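Local coordinates for protein lipase 2 (Yarrowia lipolytica, PDB 4JEI) that probably hydrolyses the ester bonds of triacylglycerols, as a lipase of the alpha/beta-hydrolase fold, at residues 17-22 with 292-297; 223-228 with 248-253; 232-237 with 272-277. The protein carries 2 engineered substitutions. All blocks are in the same frame, centred on the assembly; numbering follows the deposited sequence.

Contact 1: 17-22 with 292-297; sequences FFEKYA and YFVTEG
A buried, largely apolar contact packs the loop that follows helix 285-290 against one flank of the N-terminal helix 12-27, and Phe293 is its main wedge. The phenyl ring lies against the turn of helix formed by Phe18 and Glu19, with the amide N of Glu19 4.2 Å above its plane, over the ring centre. Its far end, CZ, meets Phe18 CB at 3.6 Å, while Phe293 CD2 faces Ala22 CB at 4.2 Å. The benzyl group gets there because Phe293 CG stands anti to its own carbonyl carbon (chi1 -61°). The backbone makes a tight gamma turn here, with Phe293 at a positive phi of 68°, and Tyr292 O, which accepts the bond closing this turn, also rests on Ala22 CB (3.4 Å). Glu19 has an extended chain; it passes Phe293 CB with its CG at 3.9 Å and carries its carboxylate away from the ring to a salt bridge with Arg23, one turn further along the helix. Tyr292 turns inward from the helix to hydrogen-bond, through its hydroxyl, Asp230, the probable acid of a Ser-His-Asp triad beyond strand 222-227. The ring of Phe18 leads away from the loop and meets Tyr223 edge-to-face, and Tyr15 packs edge-to-face with Phe293. Ala22 also touches Leu187 of strand 183-187, and Val294 lies on Arg23 and Asn26 of helix 12-27.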
loop_
_atom_site.group_PDB
_atom_site.type_symbol
_atom_site.label_atom_id
_atom_site.label_comp_id
_atom_site.label_asym_id
_atom_site.label_seq_id
_atom_site.Cartn_x
_atom_site.Cartn_y
_atom_site.Cartn_z
ATOM N N PHE A 17 -7.600 -10.667 -7.807
ATOM C CA PHE A 17 -6.540 -10.626 -6.805
ATOM C C PHE A 17 -6.323 -9.183 -6.327
ATOM O O PHE A 17 -6.236 -8.958 -5.123
ATOM C CB PHE A 17 -5.254 -11.249 -7.378
ATOM C CG PHE A 17 -3.985 -11.018 -6.593
ATOM C CD1 PHE A 17 -3.679 -11.806 -5.492
ATOM C CD2 PHE A 17 -3.072 -10.047 -6.987
ATOM C CE1 PHE A 17 -2.493 -11.609 -4.783
ATOM C CE2 PHE A 17 -1.894 -9.841 -6.269
ATOM C CZ PHE A 17 -1.611 -10.624 -5.172
ATOM N N PHE A 18 -6.256 -8.212 -7.265
ATOM C CA PHE A 18 -6.075 -6.797 -6.933
ATOM C C PHE A 18 -7.310 -6.211 -6.245
ATOM O O PHE A 18 -7.166 -5.406 -5.321
ATOM C CB PHE A 18 -5.709 -5.968 -8.174
ATOM C CG PHE A 18 -4.449 -6.382 -8.900
ATOM C CD1 PHE A 18 -3.253 -6.549 -8.212
ATOM C CD2 PHE A 18 -4.447 -6.548 -10.281
ATOM C CE1 PHE A 18 -2.091 -6.933 -8.885
ATOM C CE2 PHE A 18 -3.284 -6.930 -10.951
ATOM C CZ PHE A 18 -2.112 -7.107 -10.250
ATOM N N GLU A 19 -8.515 -6.622 -6.690
ATOM C CA GLU A 19 -9.794 -6.186 -6.129
ATOM C C GLU A 19 -9.956 -6.705 -4.700
ATOM O O GLU A 19 -10.519 -6.006 -3.860
ATOM C CB GLU A 19 -10.959 -6.651 -7.015
ATOM C CG GLU A 19 -12.307 -6.049 -6.638
ATOM C CD GLU A 19 -13.468 -6.340 -7.568
ATOM O OE1 GLU A 19 -14.549 -5.747 -7.357
ATOM O OE2 GLU A 19 -13.303 -7.150 -8.510
ATOM N N LYS A 20 -9.449 -7.921 -4.426
ATOM C CA LYS A 20 -9.496 -8.548 -3.104
ATOM C C LYS A 20 -8.775 -7.655 -2.098
ATOM O O LYS A 20 -9.336 -7.335 -1.047
ATOM C CB LYS A 20 -8.843 -9.939 -3.154
ATOM C CG LYS A 20 -8.804 -10.649 -1.816
ATOM C CD LYS A 20 -7.813 -11.772 -1.850
ATOM C CE LYS A 20 -7.446 -12.177 -0.459
ATOM N NZ LYS A 20 -6.903 -13.552 -0.428
ATOM N N TYR A 21 -7.551 -7.225 -2.453
ATOM C CA TYR A 21 -6.732 -6.367 -1.610
ATOM C C TYR A 21 -7.226 -4.949 -1.539
ATOM O O TYR A 21 -7.048 -4.314 -0.505
ATOM C CB TYR A 21 -5.239 -6.513 -1.917
ATOM C CG TYR A 21 -4.747 -7.876 -1.496
ATOM C CD1 TYR A 21 -4.615 -8.908 -2.421
ATOM C CD2 TYR A 21 -4.536 -8.180 -0.153
ATOM C CE1 TYR A 21 -4.246 -10.192 -2.029
ATOM C CE2 TYR A 21 -4.171 -9.460 0.254
ATOM C CZ TYR A 21 -4.021 -10.462 -0.690
ATOM O OH TYR A 21 -3.633 -11.717 -0.296
ATOM N N ALA A 22 -7.927 -4.484 -2.596
ATOM C CA ALA A 22 -8.580 -3.178 -2.637
ATOM C C ALA A 22 -9.700 -3.204 -1.599
ATOM O O ALA A 22 -9.780 -2.300 -0.772
ATOM C CB ALA A 22 -9.159 -2.926 -4.016
ATOM N N TYR A 292 -10.448 2.787 -6.727
ATOM C CA TYR A 292 -9.536 1.643 -6.839
ATOM C C TYR A 292 -10.340 0.343 -6.805
ATOM O O TYR A 292 -10.442 -0.292 -5.753
ATOM C CB TYR A 292 -8.462 1.696 -5.735
ATOM C CG TYR A 292 -7.351 2.667 -6.059
ATOM C CD1 TYR A 292 -7.416 3.995 -5.651
ATOM C CD2 TYR A 292 -6.263 2.273 -6.831
ATOM C CE1 TYR A 292 -6.415 4.903 -5.986
ATOM C CE2 TYR A 292 -5.261 3.173 -7.177
ATOM C CZ TYR A 292 -5.338 4.486 -6.752
ATOM O OH TYR A 292 -4.347 5.365 -7.112
ATOM N N PHE A 293 -10.955 -0.021 -7.964
ATOM C CA PHE A 293 -11.856 -1.174 -8.178
ATOM C C PHE A 293 -13.165 -0.962 -7.411
ATOM O O PHE A 293 -14.251 -1.072 -7.976
ATOM C CB PHE A 293 -11.211 -2.529 -7.802
ATOM C CG PHE A 293 -9.980 -2.898 -8.592
ATOM C CD1 PHE A 293 -10.082 -3.624 -9.774
ATOM C CD2 PHE A 293 -8.712 -2.549 -8.138
ATOM C CE1 PHE A 293 -8.940 -3.977 -10.499
ATOM C CE2 PHE A 293 -7.571 -2.895 -8.868
ATOM C CZ PHE A 293 -7.693 -3.602 -10.047
ATOM N N VAL A 294 -13.031 -0.643 -6.122
ATOM C CA VAL A 294 -14.065 -0.349 -5.138
ATOM C C VAL A 294 -13.812 1.116 -4.730
ATOM O O VAL A 294 -12.663 1.562 -4.794
ATOM C CB VAL A 294 -13.864 -1.327 -3.939
ATOM C CG1 VAL A 294 -14.804 -1.025 -2.776
ATOM C CG2 VAL A 294 -14.015 -2.777 -4.382
ATOM N N THR A 295 -14.863 1.868 -4.349
ATOM C CA THR A 295 -14.684 3.243 -3.879
ATOM C C THR A 295 -14.097 3.219 -2.471
ATOM O O THR A 295 -14.764 2.817 -1.520
ATOM C CB THR A 295 -15.902 4.190 -4.118
ATOM O OG1 THR A 295 -16.018 5.115 -3.035
ATOM C CG2 THR A 295 -17.225 3.464 -4.311
ATOM N N GLU A 296 -12.824 3.607 -2.363
ATOM C CA GLU A 296 -12.054 3.633 -1.123
ATOM C C GLU A 296 -12.386 4.804 -0.200
ATOM O O GLU A 296 -12.824 5.856 -0.665
ATOM C CB GLU A 296 -10.561 3.606 -1.434
ATOM C CG GLU A 296 -9.856 2.507 -0.669
ATOM C CD GLU A 296 -9.626 1.204 -1.406
ATOM O OE1 GLU A 296 -9.029 0.298 -0.788
ATOM O OE2 GLU A 296 -9.990 1.094 -2.600
ATOM N N GLY A 297 -12.151 4.607 1.098
ATOM C CA GLY A 297 -12.414 5.601 2.136
ATOM C C GLY A 297 -13.795 5.551 2.760
ATOM O O GLY A 297 -14.199 6.522 3.402
#

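Contact 2: 223-228 with 248-253; sequences YRITHR and VFIDWP
Val248 O takes a hydrogen bond from Thr226 N (2.7 Å, 170° at the hydrogen) and a weaker CA-H...O contact from Ile225 CA (3.2 Å). Val248 N in turn donates to Arg224 O, and Ile250 N to Thr226 O at 2.8 Å, before Arg228 N returns a bond to Ile250 O. This alternation is that of parallel strands in register, Ile225 beside Val248, Thr226 beside Phe249 and His227 beside Ile250. Strands 222-227 and 247-250 are neighbours in the large mixed sheet of the alpha/beta-hydrolase fold, flanked by strands 183-187 and 262-267. On the face that looks to helix 12-27, Ile225 and Val248 lie side by side beneath Phe18, and Ile225 CG2 touches Ile250 CD1 at 3.7 Å. On the other face the Phe249 ring, with CG anti to the backbone N (chi1 -177°), turns its CD2 edge to Thr226 OG1 (3.3 Å) and its CZ to Arg228 CG. Thr226 OG1 is hydrogen-bonded to Glu247. Past the strands, Asp251 centres an inverse gamma turn that brings the Trp252 carbonyl to the edge of the His227 ring, where NE2 makes a weak, bent bond; ND1 of the same ring is bonded to Asn288 O. Asp251 OD2 lies 4.4 Å from Arg228 NE, well out of the guanidinium plane, so any attraction is probably one of charges alone, with no N-H pointing at the oxygen.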
loop_
_atom_site.group_PDB
_atom_site.type_symbol
_atom_site.label_atom_id
_atom_site.label_comp_id
_atom_site.label_asym_id
_atom_site.label_seq_id
_atom_site.Cartn_x
_atom_site.Cartn_y
_atom_site.Cartn_z
ATOM N N TYR A 223 3.186 -5.050 -5.345
ATOM C CA TYR A 223 2.220 -4.461 -6.270
ATOM C C TYR A 223 1.813 -3.077 -5.800
ATOM O O TYR A 223 1.328 -2.912 -4.676
ATOM C CB TYR A 223 0.970 -5.348 -6.415
ATOM C CG TYR A 223 1.243 -6.711 -7.003
ATOM C CD1 TYR A 223 1.355 -6.892 -8.378
ATOM C CD2 TYR A 223 1.380 -7.831 -6.184
ATOM C CE1 TYR A 223 1.601 -8.147 -8.925
ATOM C CE2 TYR A 223 1.631 -9.092 -6.719
ATOM C CZ TYR A 223 1.741 -9.244 -8.092
ATOM O OH TYR A 223 1.976 -10.482 -8.633
ATOM N N ARG A 224 2.023 -2.084 -6.666
ATOM C CA ARG A 224 1.678 -0.697 -6.412
ATOM C C ARG A 224 0.525 -0.326 -7.338
ATOM O O ARG A 224 0.734 -0.141 -8.537
ATOM C CB ARG A 224 2.897 0.186 -6.679
ATOM C CG ARG A 224 3.762 0.465 -5.455
ATOM C CD ARG A 224 4.928 1.414 -5.743
ATOM N NE ARG A 224 4.566 2.495 -6.669
ATOM C CZ ARG A 224 4.913 2.524 -7.956
ATOM N NH1 ARG A 224 5.636 1.552 -8.480
ATOM N NH2 ARG A 224 4.520 3.534 -8.724
ATOM N N ILE A 225 -0.701 -0.291 -6.808
ATOM C CA ILE A 225 -1.875 0.014 -7.629
ATOM C C ILE A 225 -2.103 1.519 -7.719
ATOM O O ILE A 225 -2.197 2.196 -6.693
ATOM C CB ILE A 225 -3.146 -0.804 -7.252
ATOM C CG1 ILE A 225 -2.836 -2.317 -7.194
ATOM C CG2 ILE A 225 -4.300 -0.527 -8.234
ATOM C CD1 ILE A 225 -3.863 -3.150 -6.497
ATOM N N THR A 226 -2.135 2.037 -8.957
ATOM C CA THR A 226 -2.347 3.451 -9.263
ATOM C C THR A 226 -3.566 3.599 -10.175
ATOM O O THR A 226 -3.949 2.643 -10.848
ATOM C CB THR A 226 -1.093 4.074 -9.866
ATOM O OG1 THR A 226 -0.833 3.443 -11.113
ATOM C CG2 THR A 226 0.118 3.968 -8.954
ATOM N N HIS A 227 -4.169 4.791 -10.199
ATOM C CA HIS A 227 -5.371 5.066 -10.978
ATOM C C HIS A 227 -5.247 6.373 -11.764
ATOM O O HIS A 227 -4.576 7.300 -11.308
ATOM C CB HIS A 227 -6.588 5.074 -10.022
ATOM C CG HIS A 227 -7.858 5.621 -10.588
ATOM N ND1 HIS A 227 -8.485 6.708 -10.017
ATOM C CD2 HIS A 227 -8.585 5.208 -11.650
ATOM C CE1 HIS A 227 -9.564 6.929 -10.747
ATOM N NE2 HIS A 227 -9.664 6.053 -11.744
ATOM N N ARG A 228 -5.880 6.424 -12.960
ATOM C CA ARG A 228 -5.959 7.593 -13.841
ATOM C C ARG A 228 -6.487 8.788 -13.055
ATOM O O ARG A 228 -7.539 8.692 -12.415
ATOM C CB ARG A 228 -6.952 7.321 -14.981
ATOM C CG ARG A 228 -6.323 6.994 -16.321
ATOM C CD ARG A 228 -6.800 7.877 -17.468
ATOM N NE ARG A 228 -8.128 8.460 -17.257
ATOM C CZ ARG A 228 -8.768 9.209 -18.148
ATOM N NH1 ARG A 228 -8.220 9.455 -19.333
ATOM N NH2 ARG A 228 -9.960 9.717 -17.863
ATOM N N VAL A 248 0.804 -1.063 -11.132
ATOM C CA VAL A 248 -0.402 -1.718 -11.643
ATOM C C VAL A 248 -1.351 -0.529 -11.834
ATOM O O VAL A 248 -1.736 0.119 -10.860
ATOM C CB VAL A 248 -0.975 -2.817 -10.700
ATOM C CG1 VAL A 248 -2.272 -3.400 -11.256
ATOM C CG2 VAL A 248 0.050 -3.925 -10.458
ATOM N N PHE A 249 -1.649 -0.191 -13.088
ATOM C CA PHE A 249 -2.432 0.994 -13.425
ATOM C C PHE A 249 -3.863 0.756 -13.898
ATOM O O PHE A 249 -4.096 0.036 -14.872
ATOM C CB PHE A 249 -1.633 1.844 -14.427
ATOM C CG PHE A 249 -2.202 3.166 -14.883
ATOM C CD1 PHE A 249 -2.563 3.362 -16.210
ATOM C CD2 PHE A 249 -2.292 4.241 -14.008
ATOM C CE1 PHE A 249 -3.041 4.600 -16.646
ATOM C CE2 PHE A 249 -2.787 5.473 -14.441
ATOM C CZ PHE A 249 -3.146 5.647 -15.758
ATOM N N ILE A 250 -4.816 1.407 -13.216
ATOM C CA ILE A 250 -6.234 1.390 -13.576
ATOM C C ILE A 250 -6.421 2.566 -14.556
ATOM O O ILE A 250 -6.548 3.721 -14.129
ATOM C CB ILE A 250 -7.171 1.490 -12.330
ATOM C CG1 ILE A 250 -6.947 0.333 -11.335
ATOM C CG2 ILE A 250 -8.646 1.584 -12.746
ATOM C CD1 ILE A 250 -7.433 0.626 -9.920
ATOM N N ASP A 251 -6.377 2.270 -15.868
ATOM C CA ASP A 251 -6.555 3.259 -16.939
ATOM C C ASP A 251 -8.060 3.417 -17.226
ATOM O O ASP A 251 -8.529 3.134 -18.332
ATOM C CB ASP A 251 -5.776 2.819 -18.197
ATOM C CG ASP A 251 -5.654 3.860 -19.301
ATOM O OD1 ASP A 251 -5.085 3.530 -20.361
ATOM O OD2 ASP A 251 -6.133 5.002 -19.104
ATOM N N TRP A 252 -8.815 3.857 -16.209
ATOM C CA TRP A 252 -10.264 4.001 -16.278
ATOM C C TRP A 252 -10.717 5.109 -15.332
ATOM O O TRP A 252 -10.157 5.213 -14.240
ATOM C CB TRP A 252 -10.916 2.667 -15.886
ATOM C CG TRP A 252 -12.374 2.554 -16.199
ATOM C CD1 TRP A 252 -13.398 2.463 -15.302
ATOM C CD2 TRP A 252 -12.976 2.487 -17.499
ATOM N NE1 TRP A 252 -14.594 2.319 -15.961
ATOM C CE2 TRP A 252 -14.366 2.337 -17.311
ATOM C CE3 TRP A 252 -12.467 2.522 -18.809
ATOM C CZ2 TRP A 252 -15.258 2.227 -18.383
ATOM C CZ3 TRP A 252 -13.352 2.410 -19.870
ATOM C CH2 TRP A 252 -14.729 2.272 -19.652
ATOM N N PRO A 253 -11.723 5.940 -15.702
ATOM C CA PRO A 253 -12.129 7.032 -14.801
ATOM C C PRO A 253 -12.849 6.607 -13.533
ATOM O O PRO A 253 -12.827 7.352 -12.556
ATOM C CB PRO A 253 -13.063 7.892 -15.665
ATOM C CG PRO A 253 -12.927 7.390 -17.046
ATOM C CD PRO A 253 -12.484 5.978 -16.964
#

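Contact 3: 232-237 with 272-277; sequences VPQVPF and QCSAGN
Pro233 meets Ser274 through CB, which lies 3.6 Å from the hydroxyl OG of Ser274. The proline belongs to a short 3-10 turn, 232-234, which starts where Val232 N is hydrogen-bonded to Asp230 OD1, and Pro233 O accepts a bond from His243 NE2. Ser274 opens the facing 3-10 turn, 274-276, with OG anti to the backbone N (chi1 176°), the position that presents it to the proline; its amide is hydrogen-bonded to Glu247. Gln234 comes next and carries most of the first segment's share of the contact. Its chain is extended beyond CG, and it reaches over the second turn, CG passing Ser274 OG at 3.9 Å before the amide comes up against the Ser274 carbonyl and Asn277 CB. Gln234 OE1 and NE2 each lie 3.5 Å from Asn277 CB, and the two side-chain amides stand almost perpendicular, 87° apart. Asn277 turns its own amide elsewhere, with weak hydrogen bonds from ND2 to Asp230 O and to OD1 from Gly229 N, which tie it to the residues just ahead of the first turn. Behind the second turn, Cys273 is fixed to Cys265 of strand 262-267 by a disulfide. As modelled, Gln234 OE1 faces Ser274 O at 3.0 Å, acceptor against acceptor. At 2.6 Å resolution the two ends of an amide are hard to tell apart, and this orientation is doubtful; otherwise the two turns meet by van der Waals packing, with no hydrogen bond joining them directly.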
loop_
_atom_site.group_PDB
_atom_site.type_symbol
_atom_site.label_atom_id
_atom_site.label_comp_id
_atom_site.label_asym_id
_atom_site.label_seq_id
_atom_site.Cartn_x
_atom_site.Cartn_y
_atom_site.Cartn_z
ATOM N N VAL A 232 -1.972 11.637 -5.832
ATOM C CA VAL A 232 -1.258 11.064 -4.681
ATOM C C VAL A 232 -0.033 10.192 -5.062
ATOM O O VAL A 232 1.051 10.490 -4.558
ATOM C CB VAL A 232 -2.209 10.432 -3.630
ATOM C CG1 VAL A 232 -1.450 9.930 -2.405
ATOM C CG2 VAL A 232 -3.285 11.430 -3.211
ATOM N N PRO A 233 -0.109 9.227 -6.018
ATOM C CA PRO A 233 1.103 8.471 -6.381
ATOM C C PRO A 233 2.211 9.281 -7.083
ATOM O O PRO A 233 3.257 8.718 -7.391
ATOM C CB PRO A 233 0.560 7.327 -7.253
ATOM C CG PRO A 233 -0.900 7.290 -6.994
ATOM C CD PRO A 233 -1.273 8.709 -6.760
ATOM N N GLN A 234 1.997 10.588 -7.324
ATOM C CA GLN A 234 2.991 11.484 -7.942
ATOM C C GLN A 234 3.536 12.472 -6.901
ATOM O O GLN A 234 4.482 13.212 -7.179
ATOM C CB GLN A 234 2.379 12.251 -9.122
ATOM C CG GLN A 234 2.024 11.386 -10.322
ATOM C CD GLN A 234 1.075 12.106 -11.253
ATOM O OE1 GLN A 234 1.411 12.422 -12.399
ATOM N NE2 GLN A 234 -0.140 12.380 -10.781
ATOM N N VAL A 235 2.930 12.461 -5.703
ATOM C CA VAL A 235 3.239 13.302 -4.550
ATOM C C VAL A 235 4.198 12.533 -3.598
ATOM O O VAL A 235 3.950 11.354 -3.345
ATOM C CB VAL A 235 1.908 13.734 -3.867
ATOM C CG1 VAL A 235 2.138 14.371 -2.508
ATOM C CG2 VAL A 235 1.115 14.679 -4.762
ATOM N N PRO A 236 5.305 13.132 -3.085
ATOM C CA PRO A 236 5.783 14.516 -3.268
ATOM C C PRO A 236 6.339 14.788 -4.662
ATOM O O PRO A 236 6.994 13.923 -5.252
ATOM C CB PRO A 236 6.875 14.662 -2.190
ATOM C CG PRO A 236 6.738 13.464 -1.291
ATOM C CD PRO A 236 6.199 12.392 -2.178
ATOM N N PHE A 237 6.078 16.005 -5.184
ATOM C CA PHE A 237 6.555 16.444 -6.498
ATOM C C PHE A 237 8.058 16.713 -6.520
ATOM O O PHE A 237 8.648 16.752 -7.606
ATOM C CB PHE A 237 5.780 17.674 -6.991
ATOM C CG PHE A 237 4.334 17.398 -7.316
ATOM C CD1 PHE A 237 3.316 18.024 -6.610
ATOM C CD2 PHE A 237 3.989 16.505 -8.326
ATOM C CE1 PHE A 237 1.976 17.767 -6.910
ATOM C CE2 PHE A 237 2.650 16.243 -8.621
ATOM C CZ PHE A 237 1.652 16.882 -7.914
ATOM N N GLN A 272 2.856 6.271 -19.842
ATOM C CA GLN A 272 1.600 5.607 -20.203
ATOM C C GLN A 272 0.727 5.339 -18.966
ATOM O O GLN A 272 -0.469 5.074 -19.107
ATOM C CB GLN A 272 1.887 4.280 -20.926
ATOM C CG GLN A 272 2.319 4.430 -22.379
ATOM C CD GLN A 272 1.172 4.819 -23.280
ATOM O OE1 GLN A 272 1.098 5.951 -23.772
ATOM N NE2 GLN A 272 0.239 3.897 -23.494
ATOM N N CYS A 273 1.325 5.407 -17.762
ATOM C CA CYS A 273 0.636 5.120 -16.507
ATOM C C CYS A 273 0.502 6.345 -15.567
ATOM O O CYS A 273 0.221 7.431 -16.072
ATOM C CB CYS A 273 1.281 3.916 -15.828
ATOM S SG CYS A 273 1.476 2.475 -16.908
ATOM N N SER A 274 0.631 6.168 -14.221
ATOM C CA SER A 274 0.528 7.229 -13.202
ATOM C C SER A 274 1.318 8.505 -13.493
ATOM O O SER A 274 0.792 9.591 -13.248
ATOM C CB SER A 274 0.882 6.698 -11.813
ATOM O OG SER A 274 0.881 7.717 -10.825
ATOM N N ALA A 275 2.530 8.367 -14.046
ATOM C CA ALA A 275 3.435 9.463 -14.354
ATOM C C ALA A 275 2.958 10.376 -15.498
ATOM O O ALA A 275 3.430 11.514 -15.585
ATOM C CB ALA A 275 4.829 8.926 -14.635
ATOM N N GLY A 276 1.999 9.902 -16.302
ATOM C CA GLY A 276 1.442 10.637 -17.427
ATOM C C GLY A 276 0.184 11.427 -17.100
ATOM O O GLY A 276 -0.448 11.978 -18.004
ATOM N N ASN A 277 -0.165 11.522 -15.797
ATOM C CA ASN A 277 -1.391 12.192 -15.360
ATOM C C ASN A 277 -1.356 13.677 -15.677
ATOM O O ASN A 277 -0.423 14.389 -15.301
ATOM C CB ASN A 277 -1.738 11.887 -13.888
ATOM C CG ASN A 277 -2.324 10.493 -13.674
ATOM O OD1 ASN A 277 -2.663 9.815 -14.621
ATOM N ND2 ASN A 277 -2.427 10.044 -12.434
#

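Contacts 1 and 2 are buried and adjoin where helix 12-27 lies on the sheet; contact 3 is only partly buried and lies in loops, its centre about 15 Å from that of the chain, against 11 and 13 Å for contacts 1 and 2. Contact 2 is held chiefly by backbone hydrogen bonds within the sheet, contact 1 by aromatic and aliphatic packing of a loop on a helix, and contact 3 by sparse touches between two short turns. Contact 2 also adjoins contact 3, since the Phe249 ring lies against the backbone of 272-274. The loop of contact 1 joins the set through Tyr292, which packs on strand 222-227 and on Pro233.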